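Local structure of probable porin (Pseudomonas aeruginosa, 2Y0H) at residues Asp11-Tyr16 with Ile383-Leu388; His173-Phe178 with Gly198-Ile203; Arg190-Tyr195 with Gly210-Leu215; Gln298-Gln303 with Gly327-Arg332. The protein probably forms a pore through the outer membrane for the passive uptake of small solutes. All coordinates share one frame; numbering follows the deposited sequence.

The four contacts all lie on one 18-stranded antiparallel sheet that closes into a barrel. Interaction 1 joins the first and last strands and closes the cylinder. Interactions 2 and 3 share strand 191-200: its far end meets the entry to strand 178-186, and its start pairs with strand 204-216, with centres about 29 Å apart. Interaction 4 lies on the hairpin of strands 300-309 and 318-330, its nearest atoms about 14 Å from interaction 3. Each of the others lies across the chain's centre from interaction 1, with contact centres 33 to 35 Å away. Detergent molecules touch Tyr386 in interaction 1 and Tyr195 in interaction 3, consistent with an outer wall that faces the membrane.

Interaction 1 of 4, residues Asp11-Tyr16 with Ile383-Leu388; sequences DLRNFY and IVNYTL. With C8E ((hydroxyethyloxy)tri(ethyloxy)octane), chain I.
Arg13 and Asn385 face each other as a non-hydrogen-bonded pair where the first and last strands close the barrel, and their side chains supply the polar tie missing between their backbones. Arg13 leaves its strand with CG anti to the backbone N (chi1 -179°). CB lies 3.7 Å from Asn385 OD1, while CG and then CD run beside the methyl of Ile383, CG lying 3.9 Å from Ile383 CG2. A bend at chi3 then brings NE round to Asn385 OD1 at 2.7 Å, a nearly straight bond on a lone pair and close to the guanidinium plane. The amide stands almost perpendicular to that plane (87°). At the tip, NH1 bonds to Asp122 and to the carbonyl of Arg124. On the same face, Thr387 OG1 donates to Asp11 OD1 at a short 2.5 Å, from above the carboxylate plane, and Asp11 OD2 turns to Arg41. Backbone bonds link Leu12 with Tyr386 and Asn14 with Val384, and a detergent molecule lies over one face of the Tyr386 ring. The face of Arg13, polar but for Phe15 and Ile383, probably looks into the barrel; the other, mostly apolar though Asn14 bonds to Trp34 and Gln36, probably meets the membrane.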
# COMPACT_ATOMS: atom_id res chain seq x y z
N ASP A 11 18.85 -0.95 -0.93
CA ASP A 11 17.82 -1.48 -1.81
C ASP A 11 17.91 -0.77 -3.16
O ASP A 11 17.90 0.45 -3.22
CB ASP A 11 16.43 -1.26 -1.21
CG ASP A 11 16.24 -1.97 0.12
OD1 ASP A 11 16.76 -3.09 0.30
OD2 ASP A 11 15.56 -1.40 1.00
N LEU A 12 17.99 -1.54 -4.23
CA LEU A 12 18.11 -0.97 -5.56
C LEU A 12 16.86 -1.25 -6.36
O LEU A 12 16.38 -2.38 -6.39
CB LEU A 12 19.33 -1.56 -6.28
CG LEU A 12 20.74 -1.25 -5.76
CD1 LEU A 12 20.89 0.22 -5.52
CD2 LEU A 12 21.07 -2.00 -4.49
N ARG A 13 16.32 -0.22 -7.01
CA ARG A 13 15.16 -0.44 -7.87
C ARG A 13 15.34 0.22 -9.23
O ARG A 13 15.53 1.42 -9.32
CB ARG A 13 13.87 0.07 -7.24
CG ARG A 13 12.65 -0.18 -8.14
CD ARG A 13 11.32 0.04 -7.41
NE ARG A 13 11.21 -0.80 -6.23
CZ ARG A 13 10.33 -0.60 -5.27
NH1 ARG A 13 9.49 0.42 -5.35
NH2 ARG A 13 10.29 -1.42 -4.22
N ASN A 14 15.26 -0.59 -10.28
CA ASN A 14 15.29 -0.06 -11.64
C ASN A 14 13.92 -0.22 -12.29
O ASN A 14 13.34 -1.31 -12.33
CB ASN A 14 16.40 -0.73 -12.48
CG ASN A 14 16.66 0.01 -13.80
OD1 ASN A 14 16.17 -0.39 -14.85
ND2 ASN A 14 17.44 1.08 -13.74
N PHE A 15 13.41 0.89 -12.81
CA PHE A 15 12.00 1.01 -13.13
C PHE A 15 11.90 1.58 -14.52
O PHE A 15 12.39 2.68 -14.79
CB PHE A 15 11.37 1.97 -12.13
CG PHE A 15 9.86 2.04 -12.17
CD1 PHE A 15 9.21 2.86 -13.08
CD2 PHE A 15 9.10 1.33 -11.24
CE1 PHE A 15 7.82 2.95 -13.08
CE2 PHE A 15 7.73 1.43 -11.23
CZ PHE A 15 7.08 2.23 -12.16
N TYR A 16 11.28 0.84 -15.42
CA TYR A 16 11.02 1.33 -16.75
C TYR A 16 9.54 1.22 -17.07
O TYR A 16 8.94 0.15 -16.94
CB TYR A 16 11.83 0.57 -17.81
CG TYR A 16 11.39 0.92 -19.21
CD1 TYR A 16 11.91 2.03 -19.87
CD2 TYR A 16 10.43 0.16 -19.86
CE1 TYR A 16 11.49 2.36 -21.16
CE2 TYR A 16 10.01 0.48 -21.14
CZ TYR A 16 10.54 1.58 -21.78
OH TYR A 16 10.11 1.90 -23.05
N ILE A 383 10.49 -3.77 -13.86
CA ILE A 383 11.08 -3.35 -12.61
C ILE A 383 12.08 -4.40 -12.15
O ILE A 383 11.77 -5.60 -12.16
CB ILE A 383 10.01 -3.19 -11.51
CG1 ILE A 383 8.95 -2.17 -11.94
CG2 ILE A 383 10.64 -2.79 -10.19
CD1 ILE A 383 7.64 -2.81 -12.33
N VAL A 384 13.27 -3.95 -11.78
CA VAL A 384 14.29 -4.83 -11.22
C VAL A 384 14.58 -4.40 -9.79
O VAL A 384 14.97 -3.26 -9.54
CB VAL A 384 15.59 -4.82 -12.05
CG1 VAL A 384 16.66 -5.71 -11.40
CG2 VAL A 384 15.32 -5.27 -13.48
N ASN A 385 14.39 -5.32 -8.85
CA ASN A 385 14.65 -5.03 -7.45
C ASN A 385 15.84 -5.84 -6.95
O ASN A 385 15.99 -7.01 -7.30
CB ASN A 385 13.43 -5.36 -6.60
CG ASN A 385 12.36 -4.30 -6.67
OD1 ASN A 385 12.53 -3.20 -6.15
ND2 ASN A 385 11.25 -4.62 -7.30
N TYR A 386 16.66 -5.22 -6.11
CA TYR A 386 17.70 -5.96 -5.45
C TYR A 386 18.12 -5.31 -4.15
O TYR A 386 18.26 -4.09 -4.06
CB TYR A 386 18.92 -6.14 -6.36
CG TYR A 386 20.04 -6.87 -5.66
CD1 TYR A 386 19.93 -8.23 -5.37
CD2 TYR A 386 21.19 -6.20 -5.28
CE1 TYR A 386 20.94 -8.90 -4.73
CE2 TYR A 386 22.22 -6.87 -4.63
CZ TYR A 386 22.08 -8.22 -4.36
OH TYR A 386 23.09 -8.88 -3.71
N THR A 387 18.34 -6.14 -3.13
CA THR A 387 18.83 -5.64 -1.86
C THR A 387 20.24 -6.14 -1.58
O THR A 387 20.49 -7.34 -1.48
CB THR A 387 17.88 -6.03 -0.72
OG1 THR A 387 16.64 -5.33 -0.88
CG2 THR A 387 18.51 -5.69 0.65
N LEU A 388 21.17 -5.20 -1.48
CA LEU A 388 22.55 -5.49 -1.15
C LEU A 388 22.77 -5.36 0.36
O LEU A 388 22.40 -4.34 0.95
CB LEU A 388 23.44 -4.48 -1.85
CG LEU A 388 24.95 -4.61 -1.70
CD1 LEU A 388 25.48 -5.68 -2.66
CD2 LEU A 388 25.61 -3.27 -1.96
O9 C8E I . 23.08 -6.34 -8.62
C10 C8E I . 23.87 -6.87 -7.58
C11 C8E I . 24.11 -8.36 -7.78
O12 C8E I . 24.84 -8.87 -6.68
C13 C8E I . 24.19 -9.98 -6.09
C14 C8E I . 25.17 -11.13 -5.86
O15 C8E I . 24.48 -12.36 -6.00

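Interaction 2 of 4, residues His173-Phe178 with Gly198-Ile203; sequences HASDEF and GQLKDI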
# COMPACT_ATOMS: atom_id res chain seq x y z
N HIS A 173 -5.58 23.71 2.02
CA HIS A 173 -6.27 23.45 3.27
C HIS A 173 -5.80 22.11 3.88
O HIS A 173 -6.51 21.11 3.88
CB HIS A 173 -7.79 23.53 3.09
CG HIS A 173 -8.32 24.93 3.07
ND1 HIS A 173 -9.66 25.23 3.03
CD2 HIS A 173 -7.67 26.13 3.11
CE1 HIS A 173 -9.83 26.54 3.05
NE2 HIS A 173 -8.63 27.11 3.08
N ALA A 174 -4.57 22.14 4.39
CA ALA A 174 -3.88 20.93 4.82
C ALA A 174 -3.75 20.89 6.33
O ALA A 174 -4.02 21.87 7.01
CB ALA A 174 -2.51 20.85 4.17
N SER A 175 -3.30 19.76 6.86
CA SER A 175 -3.17 19.61 8.30
C SER A 175 -1.86 18.92 8.57
O SER A 175 -1.42 18.09 7.77
CB SER A 175 -4.37 18.81 8.84
OG SER A 175 -4.10 18.21 10.10
N ASP A 176 -1.22 19.25 9.69
CA ASP A 176 0.06 18.62 10.01
C ASP A 176 -0.09 17.51 11.04
O ASP A 176 0.87 17.09 11.67
CB ASP A 176 1.09 19.65 10.47
CG ASP A 176 0.64 20.43 11.71
OD1 ASP A 176 -0.43 20.11 12.30
OD2 ASP A 176 1.38 21.35 12.11
N GLU A 177 -1.31 17.01 11.19
CA GLU A 177 -1.57 16.05 12.25
C GLU A 177 -2.53 14.93 11.84
O GLU A 177 -3.73 15.12 11.70
CB GLU A 177 -2.09 16.79 13.50
CG GLU A 177 -2.54 15.88 14.62
CD GLU A 177 -2.90 16.66 15.88
OE1 GLU A 177 -2.47 17.83 16.02
OE2 GLU A 177 -3.63 16.10 16.73
N PHE A 178 -1.96 13.74 11.64
CA PHE A 178 -2.75 12.56 11.36
C PHE A 178 -2.64 11.61 12.54
O PHE A 178 -1.57 11.09 12.84
CB PHE A 178 -2.28 11.86 10.09
CG PHE A 178 -3.08 10.64 9.75
CD1 PHE A 178 -4.37 10.76 9.28
CD2 PHE A 178 -2.55 9.37 9.91
CE1 PHE A 178 -5.12 9.64 8.96
CE2 PHE A 178 -3.30 8.25 9.59
CZ PHE A 178 -4.59 8.39 9.12
N GLY A 198 -8.43 6.49 11.95
CA GLY A 198 -7.54 7.49 11.39
C GLY A 198 -8.17 8.87 11.47
O GLY A 198 -9.34 9.04 11.15
N GLN A 199 -7.41 9.86 11.92
CA GLN A 199 -7.95 11.21 12.00
C GLN A 199 -6.96 12.23 11.47
O GLN A 199 -5.94 12.48 12.10
CB GLN A 199 -8.27 11.58 13.45
CG GLN A 199 -8.64 13.05 13.63
CD GLN A 199 -8.62 13.47 15.10
OE1 GLN A 199 -7.66 13.19 15.81
NE2 GLN A 199 -9.71 14.10 15.56
N LEU A 200 -7.26 12.81 10.32
CA LEU A 200 -6.46 13.92 9.81
C LEU A 200 -7.11 15.14 10.44
O LEU A 200 -8.18 15.56 10.00
CB LEU A 200 -6.54 14.02 8.29
CG LEU A 200 -5.27 14.42 7.54
CD1 LEU A 200 -5.57 15.02 6.16
CD2 LEU A 200 -4.38 15.32 8.36
N LYS A 201 -6.46 15.68 11.47
CA LYS A 201 -7.06 16.73 12.30
C LYS A 201 -7.66 17.88 11.49
O LYS A 201 -7.01 18.45 10.63
CB LYS A 201 -6.05 17.28 13.30
CG LYS A 201 -6.71 18.08 14.43
CD LYS A 201 -5.69 18.78 15.31
CE LYS A 201 -6.37 19.43 16.54
NZ LYS A 201 -7.50 20.34 16.16
N ASP A 202 -8.92 18.19 11.79
CA ASP A 202 -9.68 19.21 11.07
C ASP A 202 -10.06 18.93 9.62
O ASP A 202 -10.62 19.79 8.95
CB ASP A 202 -8.99 20.57 11.17
CG ASP A 202 -9.17 21.19 12.52
OD1 ASP A 202 -10.25 20.95 13.12
OD2 ASP A 202 -8.23 21.88 12.99
N ILE A 203 -9.78 17.72 9.14
CA ILE A 203 -10.15 17.38 7.76
C ILE A 203 -11.09 16.17 7.69
O ILE A 203 -12.23 16.29 7.25
CB ILE A 203 -8.91 17.19 6.87
CG1 ILE A 203 -8.18 18.52 6.75
CG2 ILE A 203 -9.30 16.65 5.48
CD1 ILE A 203 -6.87 18.47 5.98
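Ser175 points its hydroxyl at Lys201 because OG is anti to its own backbone N (chi1 159°), while Lys201 bends only at its end (chi4 -54°), which carries NZ off toward Asp202. The meeting place is the rim of the porin barrel, where the long loop leading into strand 178-186 lies against the tight turn after strand 191-200. Ile203 N bonds to Leu200 O across that turn, a type II beta turn. Ser175 OG serves twice: it donates to Lys201 O at 3.0 Å on a lone pair, and it accepts from Glu177 N, completing an ST turn. Glu177 O in turn takes Lys201 N at 2.8 Å, head-on to the carbonyl, so the loop is tied to Lys201 at both its N and its O. The Glu177 and Lys201 side chains pack without a salt bridge. Lys201 CD rests 3.4 Å from Glu177 OE1, yet NZ stays 5.6 Å from that oxygen and forms a long salt bridge with Asp202 OD2; Glu177 OE2 is taken by Asn179. Phe178 enters the sheet opposite Leu200, and its ring slants past Gly198, with CZ 3.8 Å from Gly198 CA. Methyl groups complete the packing between loop and turn: Leu200 CD2 touches both Ser175 OG and Glu177 O, and Ile203 CD1 reaches 3.4 Å from the backbone oxygen of His173.

Interaction 3 of 4, residues Arg190-Tyr195 with Gly210-Leu215; sequences RLSASY and GLLHTL. With C8E ((hydroxyethyloxy)tri(ethyloxy)octane), chain E.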
# COMPACT_ATOMS: atom_id res chain seq x y z
N ARG A 190 -7.15 -19.18 12.72
CA ARG A 190 -7.93 -19.10 11.48
C ARG A 190 -8.68 -17.77 11.35
O ARG A 190 -9.06 -17.37 10.25
CB ARG A 190 -8.96 -20.24 11.44
CG ARG A 190 -8.47 -21.58 10.87
CD ARG A 190 -9.56 -22.64 11.01
NE ARG A 190 -9.78 -23.04 12.40
CZ ARG A 190 -10.79 -22.62 13.17
NH1 ARG A 190 -11.71 -21.79 12.68
NH2 ARG A 190 -10.88 -23.03 14.43
N LEU A 191 -8.89 -17.10 12.48
CA LEU A 191 -9.79 -15.96 12.54
C LEU A 191 -9.23 -14.79 13.34
O LEU A 191 -8.98 -14.91 14.54
CB LEU A 191 -11.13 -16.38 13.15
CG LEU A 191 -12.11 -15.25 13.48
CD1 LEU A 191 -12.52 -14.52 12.22
CD2 LEU A 191 -13.33 -15.82 14.16
N SER A 192 -9.06 -13.65 12.67
CA SER A 192 -8.60 -12.45 13.34
C SER A 192 -9.44 -11.25 12.93
O SER A 192 -10.03 -11.22 11.86
CB SER A 192 -7.13 -12.19 13.04
OG SER A 192 -6.94 -12.05 11.65
N ALA A 193 -9.49 -10.25 13.80
CA ALA A 193 -10.25 -9.05 13.53
C ALA A 193 -9.39 -7.83 13.80
O ALA A 193 -8.48 -7.87 14.64
CB ALA A 193 -11.51 -9.03 14.38
N SER A 194 -9.67 -6.75 13.09
CA SER A 194 -8.89 -5.52 13.23
C SER A 194 -9.80 -4.32 13.26
O SER A 194 -10.76 -4.24 12.50
CB SER A 194 -7.93 -5.37 12.06
OG SER A 194 -6.86 -6.28 12.20
N TYR A 195 -9.50 -3.39 14.16
CA TYR A 195 -10.17 -2.11 14.13
C TYR A 195 -9.12 -1.01 14.12
O TYR A 195 -8.17 -1.06 14.89
CB TYR A 195 -11.12 -1.94 15.32
CG TYR A 195 -11.58 -0.51 15.48
CD1 TYR A 195 -10.83 0.41 16.21
CD2 TYR A 195 -12.74 -0.06 14.86
CE1 TYR A 195 -11.25 1.74 16.34
CE2 TYR A 195 -13.16 1.25 14.98
CZ TYR A 195 -12.42 2.14 15.72
OH TYR A 195 -12.86 3.44 15.84
N GLY A 210 -11.98 -4.82 9.97
CA GLY A 210 -11.58 -5.91 9.10
C GLY A 210 -11.75 -7.25 9.76
O GLY A 210 -11.48 -7.42 10.95
N LEU A 211 -12.20 -8.23 8.99
CA LEU A 211 -12.42 -9.57 9.49
C LEU A 211 -11.69 -10.52 8.55
O LEU A 211 -12.06 -10.63 7.38
CB LEU A 211 -13.91 -9.86 9.52
CG LEU A 211 -14.48 -10.65 10.69
CD1 LEU A 211 -16.00 -10.56 10.68
CD2 LEU A 211 -14.04 -12.09 10.61
N LEU A 212 -10.64 -11.16 9.04
CA LEU A 212 -9.88 -12.10 8.23
C LEU A 212 -10.11 -13.55 8.65
O LEU A 212 -9.72 -13.97 9.75
CB LEU A 212 -8.39 -11.75 8.26
CG LEU A 212 -7.51 -12.70 7.45
CD1 LEU A 212 -7.96 -12.68 5.98
CD2 LEU A 212 -6.03 -12.33 7.59
N HIS A 213 -10.74 -14.33 7.77
CA HIS A 213 -11.00 -15.74 8.04
C HIS A 213 -10.33 -16.67 7.03
O HIS A 213 -10.52 -16.54 5.82
CB HIS A 213 -12.50 -16.04 8.11
CG HIS A 213 -12.80 -17.46 8.49
ND1 HIS A 213 -13.27 -18.38 7.58
CD2 HIS A 213 -12.67 -18.11 9.67
CE1 HIS A 213 -13.43 -19.55 8.20
NE2 HIS A 213 -13.07 -19.40 9.46
N THR A 214 -9.52 -17.60 7.54
CA THR A 214 -8.89 -18.61 6.70
C THR A 214 -9.46 -19.99 7.06
O THR A 214 -9.40 -20.43 8.22
CB THR A 214 -7.35 -18.61 6.84
OG1 THR A 214 -6.83 -17.36 6.37
CG2 THR A 214 -6.73 -19.72 6.02
N LEU A 215 -10.04 -20.65 6.06
CA LEU A 215 -10.70 -21.93 6.24
C LEU A 215 -9.90 -23.00 5.49
O LEU A 215 -9.83 -22.96 4.26
CB LEU A 215 -12.14 -21.87 5.70
CG LEU A 215 -12.96 -23.18 5.66
CD1 LEU A 215 -13.36 -23.61 7.08
CD2 LEU A 215 -14.20 -23.07 4.77
C1 C8E E . -10.87 -1.29 20.45
C2 C8E E . -11.74 -2.44 19.96
C3 C8E E . -13.10 -1.99 19.43
C4 C8E E . -13.06 -0.59 18.83
C5 C8E E . -14.35 0.17 19.16
C6 C8E E . -14.60 1.32 18.18
C7 C8E E . -15.88 2.09 18.51
C8 C8E E . -15.92 3.43 17.77
O9 C8E E . -17.25 3.87 17.57
C10 C8E E . -17.45 5.21 17.96
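Ser192 and Leu212 form a hydrogen-bonded antiparallel pair, and from them the backbone bonding spreads along the hairpin. Both N-H groups of that pair are used, Leu212 N reaching Ser192 O at 2.9 Å; Ser194 and Gly210 repeat the pattern, and Thr214 N closes the row on Arg190 O. Between these rungs the alpha hydrogens of Leu191, Ala193 and His213 lean on carbonyl oxygens, a common supplement to antiparallel pairing.

Apolar contact is concentrated on the face of Leu191, Ala193, Leu211 and His213. Leu191, with CG anti to its backbone N (chi1 171°), sends CD1 diagonally across to Leu211 CD2. At 3.3 Å these methyls are tighter than normal van der Waals contact. The His213 ring receives Leu191 CB at its edge, 4.2 Å from CD2.

Mixed contacts set carbon against oxygen. The Arg190 methylenes pack on the Thr214 carbonyl, CG lying 3.0 Å from Thr214 O, and on the face of Ser192 its OG lies 3.7 Å from Leu212 CB. Separately, Arg190 NH1 stays 4.2 Å from His213 NE2.

Ligand contact comes from a detergent chain passing over one face of Tyr195, with C6 3.4 Å from CZ, while the Tyr195 hydroxyl bonds to His207. In the barrel the pair is flanked by strand 178-186 beside residues 190-195 and by strand 221-234 beside residues 210-215.

Interaction 4 of 4, residues Gln298-Gln303 with Gly327-Arg332; sequences QEKSWQ and GRDIDR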
# COMPACT_ATOMS: atom_id res chain seq x y z
N GLN A 298 -19.49 6.58 -5.50
CA GLN A 298 -20.56 5.63 -5.80
C GLN A 298 -20.19 4.40 -6.66
O GLN A 298 -21.07 3.69 -7.14
CB GLN A 298 -21.76 6.35 -6.43
CG GLN A 298 -22.41 7.34 -5.49
CD GLN A 298 -23.60 8.04 -6.12
OE1 GLN A 298 -23.43 8.95 -6.93
NE2 GLN A 298 -24.80 7.63 -5.73
N GLU A 299 -18.90 4.14 -6.84
CA GLU A 299 -18.50 3.05 -7.72
C GLU A 299 -18.72 1.66 -7.12
O GLU A 299 -18.38 1.40 -5.98
CB GLU A 299 -17.04 3.21 -8.11
CG GLU A 299 -16.58 2.22 -9.16
CD GLU A 299 -15.22 2.59 -9.69
OE1 GLU A 299 -14.57 3.45 -9.07
OE2 GLU A 299 -14.79 2.05 -10.73
N LYS A 300 -19.28 0.76 -7.93
CA LYS A 300 -19.42 -0.65 -7.56
C LYS A 300 -18.52 -1.44 -8.49
O LYS A 300 -18.56 -1.25 -9.70
CB LYS A 300 -20.86 -1.12 -7.76
CG LYS A 300 -21.89 -0.52 -6.80
CD LYS A 300 -23.30 -0.77 -7.35
CE LYS A 300 -24.39 -0.31 -6.39
NZ LYS A 300 -25.68 -0.06 -7.09
N SER A 301 -17.72 -2.34 -7.94
CA SER A 301 -16.78 -3.08 -8.78
C SER A 301 -16.59 -4.50 -8.28
O SER A 301 -16.77 -4.78 -7.09
CB SER A 301 -15.42 -2.38 -8.85
OG SER A 301 -14.86 -2.19 -7.55
N TRP A 302 -16.25 -5.38 -9.21
CA TRP A 302 -15.94 -6.75 -8.87
C TRP A 302 -14.62 -7.13 -9.53
O TRP A 302 -14.21 -6.53 -10.53
CB TRP A 302 -17.07 -7.69 -9.30
CG TRP A 302 -17.49 -7.56 -10.75
CD1 TRP A 302 -18.51 -6.78 -11.25
CD2 TRP A 302 -16.92 -8.23 -11.87
NE1 TRP A 302 -18.60 -6.94 -12.61
CE2 TRP A 302 -17.64 -7.82 -13.02
CE3 TRP A 302 -15.88 -9.15 -12.03
CZ2 TRP A 302 -17.35 -8.29 -14.30
CZ3 TRP A 302 -15.59 -9.62 -13.31
CH2 TRP A 302 -16.32 -9.18 -14.43
N GLN A 303 -13.96 -8.13 -8.95
CA GLN A 303 -12.65 -8.54 -9.41
C GLN A 303 -12.61 -10.05 -9.61
O GLN A 303 -13.23 -10.81 -8.87
CB GLN A 303 -11.58 -8.12 -8.38
CG GLN A 303 -10.22 -8.75 -8.65
CD GLN A 303 -9.12 -8.38 -7.65
OE1 GLN A 303 -7.99 -8.84 -7.80
NE2 GLN A 303 -9.43 -7.54 -6.66
N GLY A 327 -15.71 -1.71 -13.04
CA GLY A 327 -16.44 -0.77 -12.21
C GLY A 327 -17.59 -0.06 -12.92
O GLY A 327 -17.54 0.16 -14.13
N ARG A 328 -18.61 0.31 -12.16
CA ARG A 328 -19.80 0.94 -12.73
C ARG A 328 -20.43 1.91 -11.73
O ARG A 328 -20.01 1.98 -10.57
CB ARG A 328 -20.82 -0.14 -13.10
CG ARG A 328 -21.32 -0.92 -11.90
CD ARG A 328 -22.18 -2.12 -12.31
NE ARG A 328 -22.87 -2.68 -11.15
CZ ARG A 328 -22.32 -3.51 -10.28
NH1 ARG A 328 -21.06 -3.90 -10.44
NH2 ARG A 328 -23.03 -3.96 -9.24
N ASP A 329 -21.46 2.62 -12.20
CA ASP A 329 -22.21 3.57 -11.36
C ASP A 329 -21.34 4.71 -10.86
O ASP A 329 -21.61 5.29 -9.80
CB ASP A 329 -22.85 2.87 -10.16
CG ASP A 329 -23.84 1.79 -10.55
OD1 ASP A 329 -24.21 1.70 -11.74
OD2 ASP A 329 -24.27 1.02 -9.66
N ILE A 330 -20.28 5.04 -11.59
CA ILE A 330 -19.42 6.14 -11.16
C ILE A 330 -20.15 7.47 -11.32
O ILE A 330 -20.56 7.84 -12.42
CB ILE A 330 -18.09 6.17 -11.92
CG1 ILE A 330 -17.29 4.89 -11.65
CG2 ILE A 330 -17.28 7.42 -11.52
CD1 ILE A 330 -16.09 4.73 -12.53
N ASP A 331 -20.32 8.19 -10.22
CA ASP A 331 -21.05 9.46 -10.26
C ASP A 331 -20.26 10.53 -11.00
O ASP A 331 -19.13 10.86 -10.63
CB ASP A 331 -21.39 9.94 -8.84
CG ASP A 331 -22.14 11.27 -8.85
OD1 ASP A 331 -22.90 11.52 -9.80
OD2 ASP A 331 -21.96 12.06 -7.90
N ARG A 332 -20.86 11.07 -12.06
CA ARG A 332 -20.27 12.20 -12.77
C ARG A 332 -21.02 13.50 -12.50
O ARG A 332 -20.77 14.52 -13.15
CB ARG A 332 -20.17 11.92 -14.28
CG ARG A 332 -19.19 10.82 -14.64
CD ARG A 332 -18.75 10.90 -16.11
NE ARG A 332 -19.90 10.87 -17.00
CZ ARG A 332 -20.07 11.70 -18.03
NH1 ARG A 332 -19.16 12.62 -18.29
NH2 ARG A 332 -21.16 11.60 -18.79
O HOH W 1 -18.91 -3.24 -12.32
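Lys300 and Arg328 pair by two backbone bonds, Lys300 N to Arg328 O at 3.0 Å and Arg328 N to Lys300 O at 2.9 Å, in strands running antiparallel at 175°; beyond them Asp329 takes a left-handed conformation and the register slips by one, bringing Ile330 rather than Asp329 opposite Glu299. The side chains of Lys300 and Arg328 then cross instead of spreading apart. Lys300 CB sits over the centre of the guanidinium, 3.7 Å above its plane, and the extended chain runs on to place NZ 3.1 Å from Asp329 OD2 in a salt bridge. Lys300 CD also touches that oxygen. At the edge of the guanidinium, NH1 donates in plane to a water at 2.9 Å, which returns a weak bond to Lys300 O. The same NH1 comes to the edge of the Trp302 ring, 3.9 Å from CD1, and not over its face; the two planes are 44° apart. On the opposite side of the sheet Glu299 lies alongside Ile330, its CG 3.7 Å from Ile330 CG1. Its carboxylate is held at OE1 by Arg296 N, while OE2 lies near Gly327 CA and close to Glu341 of the next strand. Two cations thus share one side of this hairpin at its probably extracellular end, Asp329 probably offsetting the charge of Lys300 and perhaps easing its repulsion from Arg328. On the other side, the neighbouring carboxylates of Glu299 and Glu341 would be expected to raise each other's proton affinity.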